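Ulvan Lyase-PL25 (Pseudoalteromonas sp. PLSV, PDB 5UAM) cleaves ulvan, the main cell-wall polysaccharide of green seaweeds of the Ulvales, as a lyase of polysaccharide lyase family 25. Local coordinates at residues A[208-213]-A[285-290]; A[182-187]-A[238-243]; A[30-35]-A[58-63]. All coordinates share one frame; numbering follows the deposited sequence.

Interaction 1 of 3, residues A[208-213]-A[285-290]; sequences KHKRRT and VTREVA. With EDO (1,2-ethanediol), chain J.
K210 and R212 reach E288 and R287 through bent side chains. In K210, CG stands between the backbone N and the carbonyl carbon (chi1 55°). The chain then runs straight to a bend at chi4 (63°), which places NZ. There it meets E288 tip to tip. NZ lies 2.8 Å from E288 OE1, on the syn lone pair of that oxygen, and makes a weak bond to OE2. This is a salt bridge.

R212 and R287 cross at about a right angle, yet their guanidinium groups stack flat, 3° apart, with centres separated by 3.9 Å. The like charges are probably offset by salt bridges from R212 to D214 and from R287 to D219. D219 also pairs with K210.

T286 OG1 caps the helix by accepting from V289 N at 3.2 Å. T286 CG2 packs on K210 CE at 3.9 Å. K208 N donates to V285 O at 2.9 Å, and a water joins K208 O to R287 N.

The contact lies at the surface. It sets the first turn of helix 287-293 beside the end of strand 204-211. R287 touches W221 of strand 217-227 and Y239 of strand 232-243, while A290 packs on W221, Y237 and Y262.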
loop_
_atom_site.group_PDB
_atom_site.type_symbol
_atom_site.label_atom_id
_atom_site.label_comp_id
_atom_site.label_asym_id
_atom_site.label_seq_id
_atom_site.Cartn_x
_atom_site.Cartn_y
_atom_site.Cartn_z
ATOM N N LYS A 208 -14.312 5.659 -11.475
ATOM C CA LYS A 208 -15.725 5.914 -11.211
ATOM C C LYS A 208 -16.411 4.731 -10.540
ATOM O O LYS A 208 -16.375 3.609 -11.057
ATOM C CB LYS A 208 -16.417 6.138 -12.554
ATOM C CG LYS A 208 -17.920 6.362 -12.481
ATOM C CD LYS A 208 -18.225 7.714 -11.859
ATOM C CE LYS A 208 -19.661 8.075 -12.113
ATOM N NZ LYS A 208 -19.990 9.418 -11.546
ATOM N N HIS A 209 -17.120 4.999 -9.449
ATOM C CA HIS A 209 -18.110 4.069 -8.926
ATOM C C HIS A 209 -19.485 4.450 -9.458
ATOM O O HIS A 209 -19.790 5.628 -9.663
ATOM C CB HIS A 209 -18.135 4.069 -7.389
ATOM C CG HIS A 209 -19.080 5.068 -6.795
ATOM N ND1 HIS A 209 -18.765 6.406 -6.644
ATOM C CD2 HIS A 209 -20.345 4.931 -6.329
ATOM C CE1 HIS A 209 -19.788 7.040 -6.107
ATOM N NE2 HIS A 209 -20.760 6.169 -5.902
ATOM N N LYS A 210 -20.328 3.445 -9.681
ATOM C CA LYS A 210 -21.665 3.653 -10.228
ATOM C C LYS A 210 -22.402 2.322 -10.241
ATOM O O LYS A 210 -21.784 1.261 -10.130
ATOM C CB LYS A 210 -21.639 4.226 -11.654
ATOM C CG LYS A 210 -20.817 3.380 -12.660
ATOM C CD LYS A 210 -20.981 3.937 -14.071
ATOM C CE LYS A 210 -20.041 3.289 -15.072
ATOM N NZ LYS A 210 -20.313 1.839 -15.233
ATOM N N ARG A 211 -23.726 2.394 -10.362
ATOM C CA ARG A 211 -24.523 1.180 -10.462
ATOM C C ARG A 211 -24.234 0.493 -11.783
ATOM O O ARG A 211 -24.131 1.139 -12.830
ATOM C CB ARG A 211 -26.021 1.493 -10.437
ATOM C CG ARG A 211 -26.542 2.235 -9.215
ATOM C CD ARG A 211 -26.683 1.357 -7.978
ATOM N NE ARG A 211 -27.219 0.025 -8.253
ATOM C CZ ARG A 211 -27.360 -0.924 -7.331
ATOM N NH1 ARG A 211 -27.027 -0.692 -6.064
ATOM N NH2 ARG A 211 -27.837 -2.111 -7.677
ATOM N N ARG A 212 -24.148 -0.829 -11.735
ATOM C CA ARG A 212 -24.189 -1.617 -12.951
ATOM C C ARG A 212 -25.608 -1.720 -13.485
ATOM O O ARG A 212 -26.590 -1.720 -12.732
ATOM C CB ARG A 212 -23.649 -3.011 -12.679
ATOM C CG ARG A 212 -22.205 -2.940 -12.327
ATOM C CD ARG A 212 -21.610 -4.261 -12.180
ATOM N NE ARG A 212 -21.660 -5.055 -13.403
ATOM C CZ ARG A 212 -20.690 -5.870 -13.792
ATOM N NH1 ARG A 212 -19.583 -5.978 -13.075
ATOM N NH2 ARG A 212 -20.834 -6.592 -14.900
ATOM N N THR A 213 -25.713 -1.814 -14.809
ATOM C CA THR A 213 -27.013 -1.954 -15.452
ATOM C C THR A 213 -27.381 -3.400 -15.754
ATOM O O THR A 213 -28.506 -3.653 -16.189
ATOM C CB THR A 213 -27.055 -1.144 -16.753
ATOM O OG1 THR A 213 -26.025 -1.613 -17.638
ATOM C CG2 THR A 213 -26.827 0.342 -16.459
ATOM N N VAL A 285 -12.270 7.174 -15.135
ATOM C CA VAL A 285 -12.327 5.946 -15.908
ATOM C C VAL A 285 -13.425 5.050 -15.356
ATOM O O VAL A 285 -13.498 4.796 -14.145
ATOM C CB VAL A 285 -10.959 5.257 -15.910
ATOM C CG1 VAL A 285 -11.055 3.870 -16.563
ATOM C CG2 VAL A 285 -9.939 6.132 -16.610
ATOM N N THR A 286 -14.282 4.565 -16.251
ATOM C CA THR A 286 -15.339 3.628 -15.907
ATOM C C THR A 286 -14.892 2.197 -16.179
ATOM O O THR A 286 -13.946 1.944 -16.924
ATOM C CB THR A 286 -16.561 3.893 -16.770
ATOM O OG1 THR A 286 -16.180 3.706 -18.136
ATOM C CG2 THR A 286 -17.087 5.308 -16.564
ATOM N N ARG A 287 -15.641 1.254 -15.617
ATOM C CA ARG A 287 -15.370 -0.154 -15.880
ATOM C C ARG A 287 -15.391 -0.447 -17.377
ATOM O O ARG A 287 -14.542 -1.186 -17.885
ATOM C CB ARG A 287 -16.388 -1.029 -15.146
ATOM C CG ARG A 287 -16.089 -2.539 -15.260
ATOM C CD ARG A 287 -17.278 -3.369 -14.840
ATOM N NE ARG A 287 -18.156 -3.663 -15.965
ATOM C CZ ARG A 287 -19.334 -3.086 -16.205
ATOM N NH1 ARG A 287 -19.844 -2.142 -15.407
ATOM N NH2 ARG A 287 -20.020 -3.463 -17.273
ATOM N N GLU A 288 -16.334 0.144 -18.109
ATOM C CA GLU A 288 -16.450 -0.151 -19.533
ATOM C C GLU A 288 -15.226 0.338 -20.291
ATOM O O GLU A 288 -14.712 -0.356 -21.175
ATOM C CB GLU A 288 -17.731 0.484 -20.078
ATOM C CG GLU A 288 -19.006 -0.183 -19.556
ATOM C CD GLU A 288 -19.572 0.432 -18.276
ATOM O OE1 GLU A 288 -18.854 1.142 -17.549
ATOM O OE2 GLU A 288 -20.784 0.227 -18.027
ATOM N N VAL A 289 -14.745 1.534 -19.968
ATOM C CA VAL A 289 -13.537 2.025 -20.611
ATOM C C VAL A 289 -12.333 1.215 -20.175
ATOM O O VAL A 289 -11.441 0.931 -20.984
ATOM C CB VAL A 289 -13.355 3.520 -20.318
ATOM C CG1 VAL A 289 -11.930 3.984 -20.711
ATOM C CG2 VAL A 289 -14.442 4.307 -21.044
ATOM N N ALA A 290 -12.254 0.870 -18.885
ATOM C CA ALA A 290 -11.117 0.096 -18.402
ATOM C C ALA A 290 -11.033 -1.257 -19.106
ATOM O O ALA A 290 -9.952 -1.688 -19.527
ATOM C CB ALA A 290 -11.210 -0.088 -16.886
HETATM C C1 EDO J . -19.608 10.168 -7.994
HETATM O O1 EDO J . -19.428 9.000 -8.812
HETATM C C2 EDO J . -21.076 10.578 -8.002
HETATM O O2 EDO J . -21.868 9.492 -7.506
HETATM O O HOH W 1 -17.200 2.332 -13.434
HETATM O O HOH W 2 -22.949 -1.454 -16.141
#

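Interaction 2 of 3, residues A[182-187]-A[238-243]; sequences GAHRSD and DYHVCW. With ZN (zinc ion), chain D; PO4 (phosphate ion), chain E; EDO (1,2-ethanediol), chain J.
The imidazole rings of H184 and H240 stand perpendicular, their planes at 90° and their centroids 4.7 Å apart. Both point a nitrogen at the same zinc ion. H184 ND1 binds the zinc at 2.1 Å and H240 NE2 binds it at 2.0 Å. The two nitrogens are close because they share the metal, and they are not hydrogen-bonded to each other. C242 adds its sulfur, with SG anti to the backbone N (chi1 -172°) and 2.3 Å from the zinc. This SG sits at the edge of the H184 ring, in its plane. H254 supplies the fourth ligand. H240 turns its other nitrogen, ND1, to the backbone O of E257.

R185 approaches C242 side-on with an extended chain and grips it with two nitrogens. NE donates to SG at 3.4 Å, nearly straight at 166° and close to the guanidinium plane. This bond may temper the negative charge of the metal-bound sulfur. NH2 donates to C242 O at 3.0 Å from above the carbonyl plane, and it also forms a salt bridge with D244.

The fold is a beta-propeller. The zinc joins the loop between strands 175-180 and 188-193 to the end of strand 232-243 and, through H254, to the loop before strand 258-267, consistent with a structural role.

The edge of the H184 ring at NE2 points into the active site. NE2 donates to phosphate O1, a short bond in the ring plane. The phosphate probably comes from the crystallisation liquor. It is also held by H99, the likely proton donor, and by H119, R180 and Y222, which probably bind substrate, as H184 itself does. Behind H184 the loop is drawn together by S186 OG, which donates to A183 O at 2.7 Å.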
loop_
_atom_site.group_PDB
_atom_site.type_symbol
_atom_site.label_atom_id
_atom_site.label_comp_id
_atom_site.label_asym_id
_atom_site.label_seq_id
_atom_site.Cartn_x
_atom_site.Cartn_y
_atom_site.Cartn_z
ATOM N N GLY A 182 -14.008 7.535 0.344
ATOM C CA GLY A 182 -15.070 6.957 1.136
ATOM C C GLY A 182 -14.874 5.472 1.341
ATOM O O GLY A 182 -13.731 5.002 1.332
ATOM N N ALA A 183 -15.982 4.757 1.521
ATOM C CA ALA A 183 -15.964 3.302 1.636
ATOM C C ALA A 183 -16.127 2.663 0.252
ATOM O O ALA A 183 -15.721 3.261 -0.742
ATOM C CB ALA A 183 -17.018 2.867 2.652
ATOM N N HIS A 184 -16.666 1.439 0.151
ATOM C CA HIS A 184 -16.603 0.718 -1.129
ATOM C C HIS A 184 -17.193 1.490 -2.287
ATOM O O HIS A 184 -16.677 1.430 -3.415
ATOM C CB HIS A 184 -17.376 -0.577 -1.057
ATOM C CG HIS A 184 -16.666 -1.631 -0.307
ATOM N ND1 HIS A 184 -16.951 -2.968 -0.466
ATOM C CD2 HIS A 184 -15.684 -1.551 0.615
ATOM C CE1 HIS A 184 -16.167 -3.667 0.340
ATOM N NE2 HIS A 184 -15.387 -2.832 0.998
ATOM N N ARG A 185 -18.334 2.132 -2.069
ATOM C CA ARG A 185 -19.115 2.651 -3.174
ATOM C C ARG A 185 -18.723 4.112 -3.362
ATOM O O ARG A 185 -19.501 5.045 -3.157
ATOM C CB ARG A 185 -20.599 2.413 -2.930
ATOM C CG ARG A 185 -20.890 0.916 -2.916
ATOM C CD ARG A 185 -22.358 0.575 -2.753
ATOM N NE ARG A 185 -22.583 -0.824 -3.089
ATOM C CZ ARG A 185 -23.779 -1.375 -3.234
ATOM N NH1 ARG A 185 -24.882 -0.646 -3.072
ATOM N NH2 ARG A 185 -23.869 -2.655 -3.554
ATOM N N SER A 186 -17.466 4.275 -3.783
ATOM C CA SER A 186 -16.829 5.577 -3.826
ATOM C C SER A 186 -15.870 5.645 -4.999
ATOM O O SER A 186 -15.270 4.642 -5.397
ATOM C CB SER A 186 -16.000 5.835 -2.560
ATOM O OG SER A 186 -16.782 5.695 -1.384
ATOM N N ASP A 187 -15.704 6.850 -5.523
ATOM C CA ASP A 187 -14.659 7.063 -6.514
ATOM C C ASP A 187 -13.287 7.004 -5.853
ATOM O O ASP A 187 -13.128 7.263 -4.659
ATOM C CB ASP A 187 -14.784 8.445 -7.144
ATOM C CG ASP A 187 -16.003 8.615 -8.060
ATOM O OD1 ASP A 187 -16.878 7.721 -8.200
ATOM O OD2 ASP A 187 -16.083 9.718 -8.649
ATOM N N ASP A 238 -7.388 -3.331 -9.354
ATOM C CA ASP A 238 -8.338 -4.412 -9.613
ATOM C C ASP A 238 -9.761 -3.927 -9.367
ATOM O O ASP A 238 -9.998 -2.861 -8.789
ATOM C CB ASP A 238 -8.005 -5.739 -8.876
ATOM C CG ASP A 238 -8.088 -5.665 -7.343
ATOM O OD1 ASP A 238 -7.906 -4.604 -6.734
ATOM O OD2 ASP A 238 -8.299 -6.746 -6.726
ATOM N N TYR A 239 -10.704 -4.717 -9.867
ATOM C CA TYR A 239 -12.122 -4.381 -9.835
ATOM C C TYR A 239 -12.851 -5.183 -8.764
ATOM O O TYR A 239 -12.701 -6.405 -8.692
ATOM C CB TYR A 239 -12.749 -4.644 -11.196
ATOM C CG TYR A 239 -14.246 -4.428 -11.229
ATOM C CD1 TYR A 239 -14.775 -3.162 -11.338
ATOM C CD2 TYR A 239 -15.123 -5.505 -11.200
ATOM C CE1 TYR A 239 -16.137 -2.966 -11.382
ATOM C CE2 TYR A 239 -16.498 -5.317 -11.247
ATOM C CZ TYR A 239 -16.996 -4.038 -11.346
ATOM O OH TYR A 239 -18.354 -3.859 -11.397
ATOM N N HIS A 240 -13.647 -4.494 -7.955
ATOM C CA HIS A 240 -14.489 -5.107 -6.933
ATOM C C HIS A 240 -15.938 -5.118 -7.428
ATOM O O HIS A 240 -16.512 -4.060 -7.723
ATOM C CB HIS A 240 -14.338 -4.329 -5.619
ATOM C CG HIS A 240 -15.330 -4.694 -4.559
ATOM N ND1 HIS A 240 -15.607 -5.997 -4.204
ATOM C CD2 HIS A 240 -16.097 -3.916 -3.762
ATOM C CE1 HIS A 240 -16.513 -6.003 -3.240
ATOM N NE2 HIS A 240 -16.818 -4.751 -2.943
ATOM N N VAL A 241 -16.507 -6.318 -7.549
ATOM C CA VAL A 241 -17.939 -6.501 -7.788
ATOM C C VAL A 241 -18.610 -6.263 -6.441
ATOM O O VAL A 241 -18.602 -7.144 -5.580
ATOM C CB VAL A 241 -18.267 -7.905 -8.304
ATOM C CG1 VAL A 241 -19.733 -7.957 -8.762
ATOM C CG2 VAL A 241 -17.299 -8.368 -9.396
ATOM N N CYS A 242 -19.193 -5.088 -6.248
ATOM C CA CYS A 242 -19.729 -4.717 -4.945
ATOM C C CYS A 242 -21.224 -5.024 -4.947
ATOM O O CYS A 242 -22.066 -4.203 -5.326
ATOM C CB CYS A 242 -19.409 -3.262 -4.628
ATOM S SG CYS A 242 -19.839 -2.819 -2.937
ATOM N N TRP A 243 -21.558 -6.230 -4.500
ATOM C CA TRP A 243 -22.912 -6.753 -4.616
ATOM C C TRP A 243 -23.852 -6.108 -3.606
ATOM O O TRP A 243 -23.471 -5.855 -2.458
ATOM C CB TRP A 243 -22.905 -8.259 -4.348
ATOM C CG TRP A 243 -22.314 -9.097 -5.444
ATOM C CD1 TRP A 243 -21.059 -9.655 -5.477
ATOM C CD2 TRP A 243 -22.957 -9.484 -6.660
ATOM N NE1 TRP A 243 -20.896 -10.372 -6.641
ATOM C CE2 TRP A 243 -22.043 -10.278 -7.384
ATOM C CE3 TRP A 243 -24.216 -9.236 -7.210
ATOM C CZ2 TRP A 243 -22.361 -10.835 -8.626
ATOM C CZ3 TRP A 243 -24.526 -9.793 -8.445
ATOM C CH2 TRP A 243 -23.594 -10.564 -9.143
HETATM ZN ZN ZN D . -18.253 -3.944 -1.735
HETATM P P PO4 E . -12.448 -2.244 2.689
HETATM O O1 PO4 E . -13.656 -3.147 2.833
HETATM O O2 PO4 E . -12.162 -1.988 1.266
HETATM O O3 PO4 E . -11.307 -3.005 3.322
HETATM O O4 PO4 E . -12.758 -0.932 3.402
HETATM C C1 EDO J . -19.608 10.168 -7.994
HETATM O O1 EDO J . -19.428 9.000 -8.812
HETATM C C2 EDO J . -21.076 10.578 -8.002
HETATM O O2 EDO J . -21.868 9.492 -7.506
#

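Interaction 3 of 3, residues A[30-35]-A[58-63]; sequences ADNGVG and QGPKED
V34 packs tightly against the turn that begins at Q58 and G59. The setting is a beta-propeller. Strand 30-33 is an outer strand of the sheet formed with C-terminal strands 439-444, 428-433 and 412-415. This pairing of the two chain ends is the Velcro closure known from propellers. The turn 58-63 belongs to the next sheet in the chain, between strands 52-58 and 64-70.

The tight part centres on V34. Its backbone N donates to Q58 O at 3.2 Å, and its carbonyl O accepts from Q58 NE2 at 3.0 Å. The main chain of V34 is thus hydrogen-bonded once to the backbone and once to the side chain of Q58. V34 CG2 lies between the backbone N and the carbonyl carbon of its own residue, and presses on G59 O at 3.2 Å. CG1 rests near P60 CA at 3.9 Å. The closest approach of the backbones is between G33 and G59, whose CA atoms are 4.3 Å apart. G33 CA also makes a CA-H...O contact with Q58 O.

The N32 and P60 side is partly exposed. No conventional hydrogen bond between the segments is found there, though P60 CD comes 3.2 Å from N32 O and G59 CA makes a CA-H...O contact with the same oxygen. The N32 side chain crosses the proline ring at about a right angle, with ND2 3.4 Å from P60 CD. N32 OD1 is hydrogen-bonded to Y57 OH.

Q58 NE2 is shared: it also donates to N98 OD1, of a probable substrate-binding residue. The bond of Q58 NE2 to V34 O comes from above the carbonyl plane, and that oxygen is tilted 17° from the Q58 amide plane.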
loop_
_atom_site.group_PDB
_atom_site.type_symbol
_atom_site.label_atom_id
_atom_site.label_comp_id
_atom_site.label_asym_id
_atom_site.label_seq_id
_atom_site.Cartn_x
_atom_site.Cartn_y
_atom_site.Cartn_z
ATOM N N ALA A 30 11.046 -1.565 17.441
ATOM C CA ALA A 30 9.906 -1.223 18.271
ATOM C C ALA A 30 9.122 -2.499 18.528
ATOM O O ALA A 30 9.228 -3.474 17.779
ATOM C CB ALA A 30 9.006 -0.189 17.587
ATOM N N ASP A 31 8.326 -2.485 19.596
ATOM C CA ASP A 31 7.585 -3.682 19.984
ATOM C C ASP A 31 6.137 -3.379 20.363
ATOM O O ASP A 31 5.543 -4.107 21.158
ATOM C CB ASP A 31 8.287 -4.422 21.119
ATOM C CG ASP A 31 8.441 -3.585 22.369
ATOM O OD1 ASP A 31 7.998 -2.424 22.384
ATOM O OD2 ASP A 31 8.992 -4.132 23.346
ATOM N N ASN A 32 5.539 -2.348 19.755
ATOM C CA ASN A 32 4.188 -1.921 20.112
ATOM C C ASN A 32 3.226 -1.882 18.929
ATOM O O ASN A 32 2.175 -1.254 19.032
ATOM C CB ASN A 32 4.202 -0.559 20.813
ATOM C CG ASN A 32 4.681 0.557 19.929
ATOM O OD1 ASN A 32 5.230 0.343 18.846
ATOM N ND2 ASN A 32 4.458 1.797 20.388
ATOM N N GLY A 33 3.514 -2.574 17.829
ATOM C CA GLY A 33 2.558 -2.613 16.742
ATOM C C GLY A 33 1.268 -3.300 17.154
ATOM O O GLY A 33 1.250 -4.130 18.053
ATOM N N VAL A 34 0.167 -2.951 16.466
ATOM C CA VAL A 34 -1.121 -3.600 16.686
ATOM C C VAL A 34 -1.758 -3.993 15.359
ATOM O O VAL A 34 -1.505 -3.392 14.312
ATOM C CB VAL A 34 -2.136 -2.766 17.503
ATOM C CG1 VAL A 34 -1.507 -2.293 18.791
ATOM C CG2 VAL A 34 -2.682 -1.605 16.707
ATOM N N GLY A 35 -2.617 -5.011 15.432
ATOM C CA GLY A 35 -3.407 -5.400 14.263
ATOM C C GLY A 35 -2.516 -5.858 13.129
ATOM O O GLY A 35 -1.674 -6.741 13.303
ATOM N N GLN A 58 1.611 1.286 12.390
ATOM C CA GLN A 58 0.461 1.461 13.269
ATOM C C GLN A 58 0.742 0.865 14.647
ATOM O O GLN A 58 1.013 -0.333 14.782
ATOM C CB GLN A 58 -0.719 0.762 12.612
ATOM C CG GLN A 58 -1.983 0.789 13.388
ATOM C CD GLN A 58 -3.036 0.001 12.672
ATOM O OE1 GLN A 58 -3.689 0.502 11.766
ATOM N NE2 GLN A 58 -3.178 -1.257 13.033
ATOM N N GLY A 59 0.649 1.713 15.670
ATOM C CA GLY A 59 0.915 1.357 17.040
ATOM C C GLY A 59 -0.342 1.349 17.888
ATOM O O GLY A 59 -1.464 1.242 17.377
ATOM N N PRO A 60 -0.178 1.446 19.211
ATOM C CA PRO A 60 -1.322 1.356 20.120
ATOM C C PRO A 60 -2.446 2.304 19.731
ATOM O O PRO A 60 -2.216 3.434 19.274
ATOM C CB PRO A 60 -0.718 1.722 21.479
ATOM C CG PRO A 60 0.715 1.269 21.361
ATOM C CD PRO A 60 1.095 1.579 19.933
ATOM N N LYS A 61 -3.674 1.821 19.906
ATOM C CA LYS A 61 -4.891 2.548 19.566
ATOM C C LYS A 61 -4.910 2.937 18.093
ATOM O O LYS A 61 -5.594 3.891 17.689
ATOM C CB LYS A 61 -5.120 3.748 20.498
ATOM C CG LYS A 61 -5.156 3.370 21.997
ATOM C CD LYS A 61 -5.604 4.548 22.846
ATOM N N GLU A 62 -4.183 2.186 17.264
ATOM C CA GLU A 62 -4.086 2.420 15.825
ATOM C C GLU A 62 -3.486 3.790 15.496
ATOM O O GLU A 62 -3.597 4.278 14.360
ATOM C CB GLU A 62 -5.426 2.191 15.105
ATOM C CG GLU A 62 -6.049 0.831 15.428
ATOM C CD GLU A 62 -7.189 0.421 14.519
ATOM O OE1 GLU A 62 -7.080 0.609 13.290
ATOM O OE2 GLU A 62 -8.166 -0.141 15.057
ATOM N N ASP A 63 -2.808 4.402 16.464
ATOM C CA ASP A 63 -2.181 5.691 16.202
ATOM C C ASP A 63 -0.906 5.481 15.383
ATOM O O ASP A 63 -0.254 4.436 15.483
ATOM C CB ASP A 63 -1.831 6.395 17.517
ATOM C CG ASP A 63 -3.048 6.810 18.332
ATOM O OD1 ASP A 63 -4.126 7.021 17.727
ATOM O OD2 ASP A 63 -2.911 6.931 19.580
#

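How the interactions relate
From the N terminus, interaction 3 closes first. It joins strand 30-33, which pairs with the C-terminal strands, to the turn after strand 52-58, and encloses a loop of 22 residues. Interactions 1 and 2 follow and cross. Their segments come in the order 182-187, 208-213, 238-243, 285-290. Interaction 2 closes a span of 50 residues and ties the 182-187 loop to strand 232-243. Interaction 1 closes one of 71 and ties the end of strand 204-211 to helix 287-293. Both reach the same large sheet, and they touch through H209 with D187 and R212 with Y239. One ethanediol bridges K208 and D187. Interaction 3 stands apart, its centre about 28 Å from that of interaction 2.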